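Local structure of kojibiose phosphorylase (Gut metagenome, 6W0P) at residues I167-H172 and L233-T238; F359-N364 and M431-D436; S414-P419 and G472-D477; T649-D654 and G663-S668. The protein belongs to glycoside hydrolase family 65 and combines an N-terminal beta-sandwich domain, a central helical catalytic domain and a small C-terminal beta domain. All coordinates share one frame; numbering follows the deposited sequence.

Contact 1 of 4, residues I167-H172 and L233-T238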
loop_
_atom_site.group_PDB
_atom_site.type_symbol
_atom_site.label_atom_id
_atom_site.label_comp_id
_atom_site.label_asym_id
_atom_site.label_seq_id
_atom_site.Cartn_x
_atom_site.Cartn_y
_atom_site.Cartn_z
ATOM N N ILE A 167 10.197 -55.267 -11.682
ATOM C CA ILE A 167 9.789 -53.849 -11.495
ATOM C C ILE A 167 10.715 -52.988 -12.332
ATOM O O ILE A 167 11.821 -53.452 -12.660
ATOM C CB ILE A 167 9.835 -53.435 -10.014
ATOM C CG1 ILE A 167 11.275 -53.254 -9.525
ATOM C CG2 ILE A 167 9.064 -54.425 -9.158
ATOM C CD1 ILE A 167 11.366 -52.625 -8.156
ATOM N N LYS A 168 10.273 -51.769 -12.609
ATOM C CA LYS A 168 11.110 -50.730 -13.231
ATOM C C LYS A 168 11.372 -49.637 -12.199
ATOM O O LYS A 168 10.424 -49.226 -11.532
ATOM C CB LYS A 168 10.418 -50.159 -14.465
ATOM C CG LYS A 168 11.378 -49.461 -15.410
ATOM C CD LYS A 168 10.780 -48.304 -16.175
ATOM C CE LYS A 168 11.856 -47.558 -16.935
ATOM N NZ LYS A 168 11.272 -46.685 -17.977
ATOM N N LEU A 169 12.621 -49.200 -12.079
ATOM C CA LEU A 169 13.021 -48.061 -11.224
ATOM C C LEU A 169 13.682 -47.028 -12.122
ATOM O O LEU A 169 14.560 -47.436 -12.920
ATOM C CB LEU A 169 13.975 -48.565 -10.143
ATOM C CG LEU A 169 14.685 -47.499 -9.315
ATOM C CD1 LEU A 169 13.719 -46.728 -8.427
ATOM C CD2 LEU A 169 15.758 -48.142 -8.481
ATOM N N GLU A 170 13.213 -45.779 -12.048
ATOM C CA GLU A 170 13.826 -44.599 -12.710
ATOM C C GLU A 170 14.388 -43.676 -11.615
ATOM O O GLU A 170 13.624 -43.329 -10.721
ATOM C CB GLU A 170 12.797 -43.855 -13.563
ATOM C CG GLU A 170 12.169 -44.700 -14.662
ATOM C CD GLU A 170 11.122 -43.999 -15.525
ATOM O OE1 GLU A 170 10.808 -42.816 -15.260
ATOM O OE2 GLU A 170 10.604 -44.639 -16.453
ATOM N N LEU A 171 15.670 -43.319 -11.691
ATOM C CA LEU A 171 16.280 -42.229 -10.897
ATOM C C LEU A 171 16.353 -40.967 -11.765
ATOM O O LEU A 171 16.943 -41.027 -12.873
ATOM C CB LEU A 171 17.673 -42.634 -10.396
ATOM C CG LEU A 171 17.788 -43.964 -9.655
ATOM C CD1 LEU A 171 19.167 -44.079 -9.035
ATOM C CD2 LEU A 171 16.713 -44.115 -8.593
ATOM N N HIS A 172 15.801 -39.863 -11.250
ATOM C CA HIS A 172 15.727 -38.555 -11.947
ATOM C C HIS A 172 16.577 -37.499 -11.225
ATOM O O HIS A 172 16.577 -37.476 -9.971
ATOM C CB HIS A 172 14.276 -38.088 -12.031
ATOM C CG HIS A 172 13.359 -38.959 -12.819
ATOM N ND1 HIS A 172 12.422 -38.432 -13.690
ATOM C CD2 HIS A 172 13.183 -40.295 -12.840
ATOM C CE1 HIS A 172 11.716 -39.410 -14.216
ATOM N NE2 HIS A 172 12.168 -40.559 -13.717
ATOM N N LEU A 233 18.221 -42.332 -15.147
ATOM C CA LEU A 233 18.803 -43.683 -15.204
ATOM C C LEU A 233 17.646 -44.687 -15.067
ATOM O O LEU A 233 16.865 -44.560 -14.105
ATOM C CB LEU A 233 19.839 -43.798 -14.080
ATOM C CG LEU A 233 21.149 -43.030 -14.280
ATOM C CD1 LEU A 233 21.932 -42.929 -12.975
ATOM C CD2 LEU A 233 22.016 -43.683 -15.341
ATOM N N ASN A 234 17.519 -45.624 -16.024
ATOM C CA ASN A 234 16.477 -46.696 -16.052
ATOM C C ASN A 234 17.075 -47.993 -15.502
ATOM O O ASN A 234 18.162 -48.387 -15.971
ATOM C CB ASN A 234 15.933 -46.961 -17.463
ATOM C CG ASN A 234 15.182 -45.778 -18.031
ATOM O OD1 ASN A 234 14.346 -45.177 -17.351
ATOM N ND2 ASN A 234 15.462 -45.442 -19.282
ATOM N N TYR A 235 16.399 -48.627 -14.544
ATOM C CA TYR A 235 16.785 -49.961 -14.006
ATOM C C TYR A 235 15.605 -50.908 -14.221
ATOM O O TYR A 235 14.470 -50.575 -13.850
ATOM C CB TYR A 235 17.266 -49.868 -12.553
ATOM C CG TYR A 235 18.413 -48.904 -12.373
ATOM C CD1 TYR A 235 19.725 -49.307 -12.561
ATOM C CD2 TYR A 235 18.185 -47.571 -12.058
ATOM C CE1 TYR A 235 20.778 -48.416 -12.448
ATOM C CE2 TYR A 235 19.226 -46.669 -11.938
ATOM C CZ TYR A 235 20.525 -47.091 -12.142
ATOM O OH TYR A 235 21.552 -46.209 -12.035
ATOM N N GLU A 236 15.881 -52.020 -14.894
ATOM C CA GLU A 236 14.930 -53.133 -15.133
ATOM C C GLU A 236 15.315 -54.209 -14.132
ATOM O O GLU A 236 16.291 -54.914 -14.390
ATOM C CB GLU A 236 15.020 -53.678 -16.564
ATOM C CG GLU A 236 14.845 -52.638 -17.656
ATOM C CD GLU A 236 13.457 -52.035 -17.765
ATOM O OE1 GLU A 236 13.341 -50.944 -18.384
ATOM O OE2 GLU A 236 12.499 -52.651 -17.234
ATOM N N LEU A 237 14.636 -54.258 -12.992
ATOM C CA LEU A 237 15.042 -55.157 -11.890
ATOM C C LEU A 237 14.114 -56.367 -11.861
ATOM O O LEU A 237 12.878 -56.179 -11.982
ATOM C CB LEU A 237 15.012 -54.387 -10.567
ATOM C CG LEU A 237 15.864 -53.117 -10.537
ATOM C CD1 LEU A 237 15.617 -52.338 -9.269
ATOM C CD2 LEU A 237 17.346 -53.441 -10.703
ATOM N N THR A 238 14.712 -57.540 -11.671
ATOM C CA THR A 238 14.021 -58.791 -11.315
ATOM C C THR A 238 14.199 -58.994 -9.815
ATOM O O THR A 238 15.333 -59.096 -9.362
ATOM C CB THR A 238 14.529 -59.948 -12.181
ATOM O OG1 THR A 238 14.309 -59.455 -13.502
ATOM C CG2 THR A 238 13.803 -61.261 -11.947
#
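The antiparallel strand pair 167-172 and 233-238, with Leu169 facing Tyr235 at its middle, belongs to the smaller sheet of the N-terminal beta-sandwich. Three hydrogen-bonded pairs, Ile167 with Leu237, Leu169 with Tyr235 and Leu171 with Leu233, each exchange two backbone bonds, and Tyr235 N to Leu169 O is the shortest of the six at 2.7 Å. Between them, in the non-hydrogen-bonded pairs Lys168-Glu236 and Glu170-Asn234, CA-H...O contacts form: Glu170 CA lies 3.3 Å from Leu233 O, and Lys168 CA meets Tyr235 O likewise.

The residues of the hydrogen-bonded pairs share one face. Tyr235 CG is anti to its carbonyl carbon (chi1 -56°), beside the backbone N. The Tyr235 ring carbon CE2 comes to 3.8 Å from Leu171 CG, the two side chains crossing at about a right angle. Tyrosine suits this buried place because its hydroxyl finds a hydrogen-bonding partner in Thr217 OG1. The aliphatic side chains pack on Phe159 and Ile157 of strand 152-161 and on Met215 of strand 210-217, all in the facing sheet.

The opposite face is polar. Lys168 NZ forms a salt bridge with Glu170 OE2 at 2.6 Å, meeting that oxygen on its anti side. His172 NE2 donates to the anti lone pair of Glu170 OE1 at 3.1 Å, and the carboxylate is gripped at both oxygens. Lys168 also lays its CE 3.5 Å from Asn234 OD1, while Asn234 ND2 bonds to Ser223 OG. One face apolar and packed on the facing sheet, the other polar and partly exposed at Lys168 and Glu236, is characteristic of a beta-sandwich strand pair.

Contact 2 of 4, residues F359-N364 and M431-D436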
loop_
_atom_site.group_PDB
_atom_site.type_symbol
_atom_site.label_atom_id
_atom_site.label_comp_id
_atom_site.label_asym_id
_atom_site.label_seq_id
_atom_site.Cartn_x
_atom_site.Cartn_y
_atom_site.Cartn_z
ATOM N N PHE A 359 22.302 -18.925 20.210
ATOM C CA PHE A 359 22.564 -20.386 20.165
ATOM C C PHE A 359 23.959 -20.610 19.549
ATOM O O PHE A 359 24.741 -21.435 20.071
ATOM C CB PHE A 359 21.473 -21.137 19.402
ATOM C CG PHE A 359 21.832 -22.577 19.159
ATOM C CD1 PHE A 359 21.636 -23.530 20.145
ATOM C CD2 PHE A 359 22.406 -22.974 17.965
ATOM C CE1 PHE A 359 22.012 -24.850 19.938
ATOM C CE2 PHE A 359 22.759 -24.299 17.746
ATOM C CZ PHE A 359 22.562 -25.231 18.734
ATOM N N TYR A 360 24.273 -19.916 18.453
ATOM C CA TYR A 360 25.548 -20.119 17.703
ATOM C C TYR A 360 26.732 -19.551 18.502
ATOM O O TYR A 360 27.801 -20.153 18.455
ATOM C CB TYR A 360 25.445 -19.595 16.264
ATOM C CG TYR A 360 24.352 -20.289 15.488
ATOM C CD1 TYR A 360 24.528 -21.567 14.974
ATOM C CD2 TYR A 360 23.130 -19.667 15.272
ATOM C CE1 TYR A 360 23.512 -22.215 14.288
ATOM C CE2 TYR A 360 22.101 -20.304 14.596
ATOM C CZ TYR A 360 22.291 -21.584 14.099
ATOM O OH TYR A 360 21.264 -22.206 13.430
ATOM N N LEU A 361 26.540 -18.441 19.215
ATOM C CA LEU A 361 27.588 -17.775 20.028
ATOM C C LEU A 361 28.120 -18.752 21.079
ATOM O O LEU A 361 29.308 -18.698 21.358
ATOM C CB LEU A 361 27.017 -16.520 20.688
ATOM C CG LEU A 361 26.903 -15.300 19.781
ATOM C CD1 LEU A 361 26.095 -14.207 20.458
ATOM C CD2 LEU A 361 28.269 -14.779 19.345
ATOM N N TYR A 362 27.263 -19.627 21.612
ATOM C CA TYR A 362 27.584 -20.533 22.742
ATOM C C TYR A 362 27.905 -21.951 22.261
ATOM O O TYR A 362 28.225 -22.776 23.122
ATOM C CB TYR A 362 26.444 -20.510 23.760
ATOM C CG TYR A 362 26.412 -19.257 24.589
ATOM C CD1 TYR A 362 27.304 -19.074 25.632
ATOM C CD2 TYR A 362 25.506 -18.243 24.315
ATOM C CE1 TYR A 362 27.278 -17.919 26.390
ATOM C CE2 TYR A 362 25.459 -17.085 25.070
ATOM C CZ TYR A 362 26.365 -16.918 26.102
ATOM O OH TYR A 362 26.360 -15.769 26.837
ATOM N N SER A 363 27.870 -22.225 20.957
ATOM C CA SER A 363 28.145 -23.570 20.381
ATOM C C SER A 363 29.196 -23.531 19.276
ATOM O O SER A 363 29.870 -24.532 19.128
ATOM C CB SER A 363 26.896 -24.255 19.877
ATOM O OG SER A 363 26.322 -23.567 18.777
ATOM N N ASN A 364 29.313 -22.475 18.481
ATOM C CA ASN A 364 30.088 -22.558 17.212
ATOM C C ASN A 364 30.499 -21.155 16.773
ATOM O O ASN A 364 29.711 -20.487 16.072
ATOM C CB ASN A 364 29.263 -23.286 16.153
ATOM C CG ASN A 364 29.981 -23.531 14.845
ATOM O OD1 ASN A 364 31.114 -23.083 14.665
ATOM N ND2 ASN A 364 29.300 -24.227 13.924
ATOM N N MET A 431 31.442 -9.746 20.029
ATOM C CA MET A 431 32.667 -9.237 20.687
ATOM C C MET A 431 32.544 -9.521 22.190
ATOM O O MET A 431 33.569 -9.832 22.814
ATOM C CB MET A 431 32.861 -7.738 20.421
ATOM C CG MET A 431 33.139 -7.438 18.953
ATOM S SD MET A 431 34.704 -8.179 18.352
ATOM C CE MET A 431 35.865 -7.264 19.367
ATOM N N LYS A 432 31.331 -9.477 22.736
ATOM C CA LYS A 432 31.121 -9.698 24.181
ATOM C C LYS A 432 31.408 -11.169 24.526
ATOM O O LYS A 432 31.894 -11.414 25.619
ATOM C CB LYS A 432 29.710 -9.272 24.582
ATOM C CG LYS A 432 29.409 -9.449 26.061
ATOM C CD LYS A 432 27.939 -9.552 26.355
ATOM C CE LYS A 432 27.314 -8.275 26.876
ATOM N NZ LYS A 432 25.893 -8.514 27.244
ATOM N N ILE A 433 31.151 -12.112 23.621
ATOM C CA ILE A 433 31.415 -13.557 23.879
ATOM C C ILE A 433 32.865 -13.904 23.510
ATOM O O ILE A 433 33.453 -14.718 24.230
ATOM C CB ILE A 433 30.389 -14.439 23.138
ATOM C CG1 ILE A 433 28.944 -14.079 23.496
ATOM C CG2 ILE A 433 30.679 -15.907 23.386
ATOM C CD1 ILE A 433 28.638 -14.103 24.985
ATOM N N TYR A 434 33.432 -13.325 22.448
ATOM C CA TYR A 434 34.714 -13.786 21.843
ATOM C C TYR A 434 35.816 -12.724 21.784
ATOM O O TYR A 434 36.968 -13.093 21.458
ATOM C CB TYR A 434 34.454 -14.257 20.422
ATOM C CG TYR A 434 33.706 -15.555 20.408
ATOM C CD1 TYR A 434 34.327 -16.719 20.825
ATOM C CD2 TYR A 434 32.379 -15.613 20.012
ATOM C CE1 TYR A 434 33.650 -17.926 20.805
ATOM C CE2 TYR A 434 31.693 -16.810 19.985
ATOM C CZ TYR A 434 32.335 -17.967 20.381
ATOM O OH TYR A 434 31.675 -19.151 20.365
ATOM N N ASN A 435 35.480 -11.460 22.030
ATOM C CA ASN A 435 36.409 -10.305 21.920
ATOM C C ASN A 435 37.413 -10.553 20.784
ATOM O O ASN A 435 38.622 -10.560 21.059
ATOM C CB ASN A 435 37.083 -10.044 23.265
ATOM C CG ASN A 435 37.746 -8.687 23.288
ATOM O OD1 ASN A 435 37.703 -7.963 22.296
ATOM N ND2 ASN A 435 38.352 -8.337 24.413
ATOM N N ASP A 436 36.908 -10.732 19.559
ATOM C CA ASP A 436 37.673 -11.113 18.345
ATOM C C ASP A 436 38.251 -9.845 17.703
ATOM O O ASP A 436 37.583 -9.238 16.842
ATOM C CB ASP A 436 36.766 -11.894 17.399
ATOM C CG ASP A 436 37.409 -12.361 16.105
ATOM O OD1 ASP A 436 38.514 -11.850 15.769
ATOM O OD2 ASP A 436 36.777 -13.208 15.427
#
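Tyr434 reaches across with its hydroxyl to the carbonyl of Leu361, OH to O 2.6 Å, a hydrogen bond of weak geometry. The Tyr434 ring carbon CE2 also lies 4.0 Å from Leu361 CD2, so one tyrosine serves both the polar and the apolar part of its neighbour. Beside it Ile433 points its branches at two residues. CG2 lies 3.7 Å from Leu361 O, whereas CD1 comes to 3.4 Å from Tyr362 OH, the two side chains at about a right angle. Leu361 CD1 and Ile433 CG1, 4.2 Å apart, complete the apolar patch; a branched isoleucine suits it, since CG1 meets the leucine side chain, CG2 the leucine carbonyl oxygen and CD1 Tyr362.

Around these groups lies a second shell. Ile433 CG2 lies over one face of the Tyr434 ring, toward its rim, and Tyr430 meets that ring too. In segment 359-364, Tyr360 O accepts both Ser363 N and Asn364 N, and Ser363 OG donates to Phe359 O at 3.0 Å, tying the turn to the helix. Farther out, Asn364 and Asp436 occupy N-cap positions, Asn364 with a weak bond to Ala367 N. Asp436 OD1 bonds to Phe439 N and OD2 makes a salt bridge with Lys369, while Asn435, with positive phi (34°), provides the sharp bend before it. Two packed helix ends, each turning directly into a capped helix, join successive helices of the (alpha/alpha)6 barrel of the family 65 catalytic domain.

Contact 3 of 4, residues S414-P419 and G472-D477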
loop_
_atom_site.group_PDB
_atom_site.type_symbol
_atom_site.label_atom_id
_atom_site.label_comp_id
_atom_site.label_asym_id
_atom_site.label_seq_id
_atom_site.Cartn_x
_atom_site.Cartn_y
_atom_site.Cartn_z
ATOM N N SER A 414 10.128 1.064 5.039
ATOM C CA SER A 414 10.527 2.496 5.124
ATOM C C SER A 414 10.597 2.946 6.587
ATOM O O SER A 414 11.115 4.064 6.848
ATOM C CB SER A 414 9.608 3.386 4.342
ATOM O OG SER A 414 9.623 3.035 2.965
ATOM N N THR A 415 10.124 2.126 7.530
ATOM C CA THR A 415 9.840 2.611 8.906
ATOM C C THR A 415 10.658 1.912 9.994
ATOM O O THR A 415 10.773 2.530 11.078
ATOM C CB THR A 415 8.349 2.490 9.213
ATOM O OG1 THR A 415 8.012 1.108 9.150
ATOM C CG2 THR A 415 7.524 3.310 8.255
ATOM N N GLN A 416 11.178 0.712 9.744
ATOM C CA GLN A 416 11.758 -0.168 10.791
ATOM C C GLN A 416 13.269 -0.259 10.590
ATOM O O GLN A 416 13.695 -0.820 9.567
ATOM C CB GLN A 416 11.154 -1.574 10.745
ATOM C CG GLN A 416 9.712 -1.663 11.227
ATOM C CD GLN A 416 9.241 -3.098 11.204
ATOM O OE1 GLN A 416 9.178 -3.708 10.137
ATOM N NE2 GLN A 416 9.038 -3.670 12.389
ATOM N N PHE A 417 14.058 0.221 11.549
ATOM C CA PHE A 417 15.541 0.185 11.447
ATOM C C PHE A 417 16.100 -0.890 12.376
ATOM O O PHE A 417 17.337 -0.986 12.488
ATOM C CB PHE A 417 16.082 1.610 11.598
ATOM C CG PHE A 417 15.356 2.557 10.676
ATOM C CD1 PHE A 417 15.189 2.247 9.339
ATOM C CD2 PHE A 417 14.758 3.704 11.155
ATOM C CE1 PHE A 417 14.479 3.092 8.493
ATOM C CE2 PHE A 417 14.055 4.552 10.312
ATOM C CZ PHE A 417 13.910 4.243 8.985
ATOM N N GLN A 418 15.231 -1.733 12.943
ATOM C CA GLN A 418 15.652 -2.884 13.787
ATOM C C GLN A 418 16.650 -3.756 13.035
ATOM O O GLN A 418 17.492 -4.354 13.681
ATOM C CB GLN A 418 14.461 -3.709 14.318
ATOM C CG GLN A 418 13.560 -4.336 13.257
ATOM C CD GLN A 418 12.152 -4.592 13.757
ATOM O OE1 GLN A 418 11.573 -3.790 14.487
ATOM N NE2 GLN A 418 11.595 -5.722 13.374
ATOM N N PRO A 419 16.662 -3.906 11.691
ATOM C CA PRO A 419 17.707 -4.734 11.080
ATOM C C PRO A 419 19.109 -4.119 11.210
ATOM O O PRO A 419 20.065 -4.858 11.423
ATOM C CB PRO A 419 17.297 -4.851 9.611
ATOM C CG PRO A 419 15.837 -4.403 9.556
ATOM C CD PRO A 419 15.667 -3.436 10.702
ATOM N N GLY A 472 8.618 9.171 12.050
ATOM C CA GLY A 472 7.906 8.406 11.015
ATOM C C GLY A 472 8.421 6.993 10.978
ATOM O O GLY A 472 8.843 6.542 9.909
ATOM N N VAL A 473 8.454 6.342 12.139
ATOM C CA VAL A 473 9.106 5.014 12.302
ATOM C C VAL A 473 8.110 3.997 12.846
ATOM O O VAL A 473 6.934 4.352 13.148
ATOM C CB VAL A 473 10.374 5.106 13.168
ATOM C CG1 VAL A 473 11.433 5.947 12.467
ATOM C CG2 VAL A 473 10.102 5.610 14.579
ATOM N N MET A 474 8.594 2.768 12.930
ATOM C CA MET A 474 7.905 1.627 13.547
ATOM C C MET A 474 8.970 0.810 14.274
ATOM O O MET A 474 10.010 0.501 13.636
ATOM C CB MET A 474 7.234 0.773 12.463
ATOM C CG MET A 474 6.698 -0.537 12.981
ATOM S SD MET A 474 5.990 -1.617 11.706
ATOM C CE MET A 474 4.465 -0.763 11.328
ATOM N N GLY A 475 8.714 0.475 15.543
ATOM C CA GLY A 475 9.585 -0.391 16.342
ATOM C C GLY A 475 9.250 -1.842 16.051
ATOM O O GLY A 475 8.503 -2.131 15.119
ATOM N N PRO A 476 9.778 -2.807 16.836
ATOM C CA PRO A 476 9.362 -4.203 16.684
ATOM C C PRO A 476 7.837 -4.410 16.806
ATOM O O PRO A 476 7.342 -5.318 16.146
ATOM C CB PRO A 476 10.139 -4.931 17.799
ATOM C CG PRO A 476 11.334 -4.026 18.090
ATOM C CD PRO A 476 10.822 -2.620 17.854
ATOM N N ASP A 477 7.138 -3.592 17.602
ATOM C CA ASP A 477 5.656 -3.627 17.736
ATOM C C ASP A 477 5.082 -3.056 16.443
ATOM O O ASP A 477 5.049 -1.828 16.280
ATOM C CB ASP A 477 5.105 -2.857 18.948
ATOM C CG ASP A 477 3.588 -2.700 18.904
ATOM O OD1 ASP A 477 2.960 -3.549 18.264
ATOM O OD2 ASP A 477 3.034 -1.703 19.480
HETATM O O HOH W 1 8.534 -6.349 14.004
HETATM O O HOH W 2 12.194 -1.153 13.785
#
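Thr415 and Met474 meet where the packing is closest. Thr415 O accepts Met474 N at 2.9 Å, the donor lying well above the carbonyl plane, and the same oxygen has Val473 CA 3.2 Å away in a CA-H...O contact. Gln416, extended beyond CG, runs across Met474: its CD is 3.6 Å from the sulphur SD, and its NE2, with the acceptor close to the amide plane, donates to Gly475 O at 3.2 Å. Glutamine fits here because its CG packs on the methionine chain while its amide reaches the backbone beyond. Next to this, Phe417 CE2 touches Val473 CG1 at 3.7 Å, and Phe454 meets the Phe417 ring edge-to-face.

Toward Gln418 and Pro476 direct hydrogen bonds give way to water, although Gln418 OE1 still presses closely on the proline. In Gln418, chi1 60° puts CG between the backbone N and the carbonyl carbon; beyond it the extended chain reaches the loop. Its OE1 is 3.1 Å from Pro476 N, which has no hydrogen to share, so the polar link is indirect. Water 1 accepts from Gln416 NE2 and Gln418 NE2 and donates to Pro476 O at 2.7 Å. Water 2 accepts from Gln418 N and lies near Gln418 OE1 and Met474 O.

Beyond the tight end, Ser414 packs on Asp577 of the second subunit. Gly472, whose positive phi (68°) suits glycine, forms with Val473 a G1 beta bulge opposite Val483. The bulged loop lies against the turn leading into helix 418-434, partly through water, an arrangement of loop and helix start in the (alpha/alpha)6-barrel catalytic domain.

Contact 4 of 4, residues T649-D654 and G663-S668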
loop_
_atom_site.group_PDB
_atom_site.type_symbol
_atom_site.label_atom_id
_atom_site.label_comp_id
_atom_site.label_asym_id
_atom_site.label_seq_id
_atom_site.Cartn_x
_atom_site.Cartn_y
_atom_site.Cartn_z
ATOM N N THR A 649 8.721 -26.080 22.701
ATOM C CA THR A 649 9.488 -27.137 21.988
ATOM C C THR A 649 8.629 -27.845 20.933
ATOM O O THR A 649 9.240 -28.653 20.166
ATOM C CB THR A 649 10.087 -28.184 22.928
ATOM O OG1 THR A 649 9.053 -29.046 23.407
ATOM C CG2 THR A 649 10.825 -27.563 24.098
ATOM N N ARG A 650 7.312 -27.560 20.876
ATOM C CA ARG A 650 6.306 -28.346 20.108
ATOM C C ARG A 650 5.628 -27.516 19.003
ATOM O O ARG A 650 4.728 -28.057 18.341
ATOM C CB ARG A 650 5.212 -28.880 21.049
ATOM C CG ARG A 650 5.726 -29.696 22.226
ATOM C CD ARG A 650 6.518 -30.917 21.789
ATOM N NE ARG A 650 5.726 -31.777 20.922
ATOM C CZ ARG A 650 6.059 -33.008 20.583
ATOM N NH1 ARG A 650 7.174 -33.550 21.059
ATOM N NH2 ARG A 650 5.261 -33.693 19.767
ATOM N N LEU A 651 5.996 -26.258 18.791
ATOM C CA LEU A 651 5.186 -25.398 17.907
ATOM C C LEU A 651 5.061 -26.053 16.528
ATOM O O LEU A 651 3.917 -26.112 16.015
ATOM C CB LEU A 651 5.780 -23.992 17.813
ATOM C CG LEU A 651 4.863 -22.979 17.123
ATOM C CD1 LEU A 651 4.881 -21.652 17.855
ATOM C CD2 LEU A 651 5.269 -22.764 15.670
ATOM N N ASP A 652 6.166 -26.540 15.943
ATOM C CA ASP A 652 6.137 -27.233 14.617
ATOM C C ASP A 652 5.661 -28.697 14.750
ATOM O O ASP A 652 4.772 -29.116 13.964
ATOM C CB ASP A 652 7.487 -27.104 13.915
ATOM C CG ASP A 652 7.700 -25.677 13.459
ATOM O OD1 ASP A 652 6.799 -25.144 12.755
ATOM O OD2 ASP A 652 8.711 -25.092 13.840
ATOM N N LEU A 653 6.207 -29.490 15.677
ATOM C CA LEU A 653 5.844 -30.940 15.725
ATOM C C LEU A 653 4.321 -31.106 15.824
ATOM O O LEU A 653 3.774 -32.013 15.163
ATOM C CB LEU A 653 6.550 -31.616 16.895
ATOM C CG LEU A 653 8.060 -31.757 16.758
ATOM C CD1 LEU A 653 8.642 -32.272 18.038
ATOM C CD2 LEU A 653 8.444 -32.688 15.620
ATOM N N ASP A 654 3.660 -30.293 16.648
ATOM C CA ASP A 654 2.200 -30.406 16.880
ATOM C C ASP A 654 1.470 -29.232 16.201
ATOM O O ASP A 654 0.260 -29.063 16.514
ATOM C CB ASP A 654 1.897 -30.508 18.386
ATOM C CG ASP A 654 2.669 -31.593 19.130
ATOM O OD1 ASP A 654 2.902 -32.675 18.550
ATOM O OD2 ASP A 654 3.041 -31.354 20.289
ATOM N N GLY A 663 6.363 -24.835 6.221
ATOM C CA GLY A 663 7.765 -24.860 6.684
ATOM C C GLY A 663 7.841 -24.754 8.189
ATOM O O GLY A 663 6.801 -24.518 8.837
ATOM N N ILE A 664 9.016 -25.024 8.735
ATOM C CA ILE A 664 9.274 -24.925 10.198
ATOM C C ILE A 664 9.472 -23.437 10.503
ATOM O O ILE A 664 9.797 -22.666 9.543
ATOM C CB ILE A 664 10.486 -25.790 10.599
ATOM C CG1 ILE A 664 11.798 -25.292 9.982
ATOM C CG2 ILE A 664 10.239 -27.246 10.258
ATOM C CD1 ILE A 664 12.982 -26.140 10.356
ATOM N N HIS A 665 9.261 -23.048 11.758
ATOM C CA HIS A 665 9.415 -21.663 12.263
ATOM C C HIS A 665 10.769 -21.517 12.977
ATOM O O HIS A 665 10.888 -21.895 14.168
ATOM C CB HIS A 665 8.258 -21.316 13.189
ATOM C CG HIS A 665 6.911 -21.417 12.579
ATOM N ND1 HIS A 665 6.332 -22.614 12.307
ATOM C CD2 HIS A 665 6.009 -20.469 12.265
ATOM C CE1 HIS A 665 5.128 -22.407 11.833
ATOM N NE2 HIS A 665 4.909 -21.108 11.793
ATOM N N MET A 666 11.739 -20.959 12.266
ATOM C CA MET A 666 13.160 -20.975 12.664
ATOM C C MET A 666 13.321 -20.174 13.970
ATOM O O MET A 666 13.961 -20.671 14.891
ATOM C CB MET A 666 13.985 -20.379 11.524
ATOM C CG MET A 666 15.318 -21.039 11.298
ATOM S SD MET A 666 15.224 -22.835 11.235
ATOM C CE MET A 666 16.247 -23.193 12.659
ATOM N N THR A 667 12.743 -18.979 14.062
ATOM C CA THR A 667 12.865 -18.108 15.264
ATOM C C THR A 667 12.219 -18.805 16.466
ATOM O O THR A 667 12.789 -18.762 17.552
ATOM C CB THR A 667 12.256 -16.722 15.059
ATOM O OG1 THR A 667 13.095 -16.073 14.121
ATOM C CG2 THR A 667 12.232 -15.898 16.327
ATOM N N SER A 668 11.072 -19.425 16.263
ATOM C CA SER A 668 10.357 -20.184 17.312
ATOM C C SER A 668 11.249 -21.330 17.804
ATOM O O SER A 668 11.317 -21.564 19.035
ATOM C CB SER A 668 9.033 -20.680 16.825
ATOM O OG SER A 668 8.610 -21.727 17.685
#
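Asp652 CG and His665 CG both stand anti to their own carbonyl carbons (chi1 -71° and -59°), set beside their backbone N atoms; the carboxylate and imidazole planes are only 22° apart, with OD1 at the ring edge. His665 ND1 donates to the syn lone pair of Asp652 OD1 at 2.6 Å, and the oxygen lies close to the ring plane. The backbone joins in, because His665 N donates to Asp652 OD2 at 3.0 Å, on its syn side. One aspartate thus holds both the ring and the main chain of the residue just before helix 666-680, a place where two adjacent acceptors are well used.

Leu651 closes in on one face of the imidazole: its CD2 lies 3.8 Å from the ring centroid, a CH-pi contact. Leu651 CB also lies 3.6 Å from Ser668 OG. Asp652 OD1 has a further hydrogen-bonding partner in Thr660 OG1, and His665 NE2 bonds weakly to Asn659 OD1. In the same loop Arg650 grips Asp654 side-on, and Arg7 shares that carboxylate.

Chemically, the buried carboxylate accepts both the ND1-H and the backbone N-H of His665, which fixes the imidazole's rotation and leaves NE2 facing Asn659.

In the fold
Contact 1 stands apart in the N-terminal beta-sandwich, its centre about 37 Å from that of contact 4 and about 55 Å from that of contact 3. The other three lie in the central catalytic domain, their centres 25 to 27 Å from one another. Contacts 2 and 3 use the two ends of helix 418-434, contact 3 its start and contact 2 its finish, and their segments alternate along the chain. Contact 4 comes nearest to contact 2, nearest atoms about 5 Å apart without touching: Phe359 of contact 2 meets Trp673 on helix 666-680, whose start belongs to contact 4. Contact 3 also lies beside the second subunit.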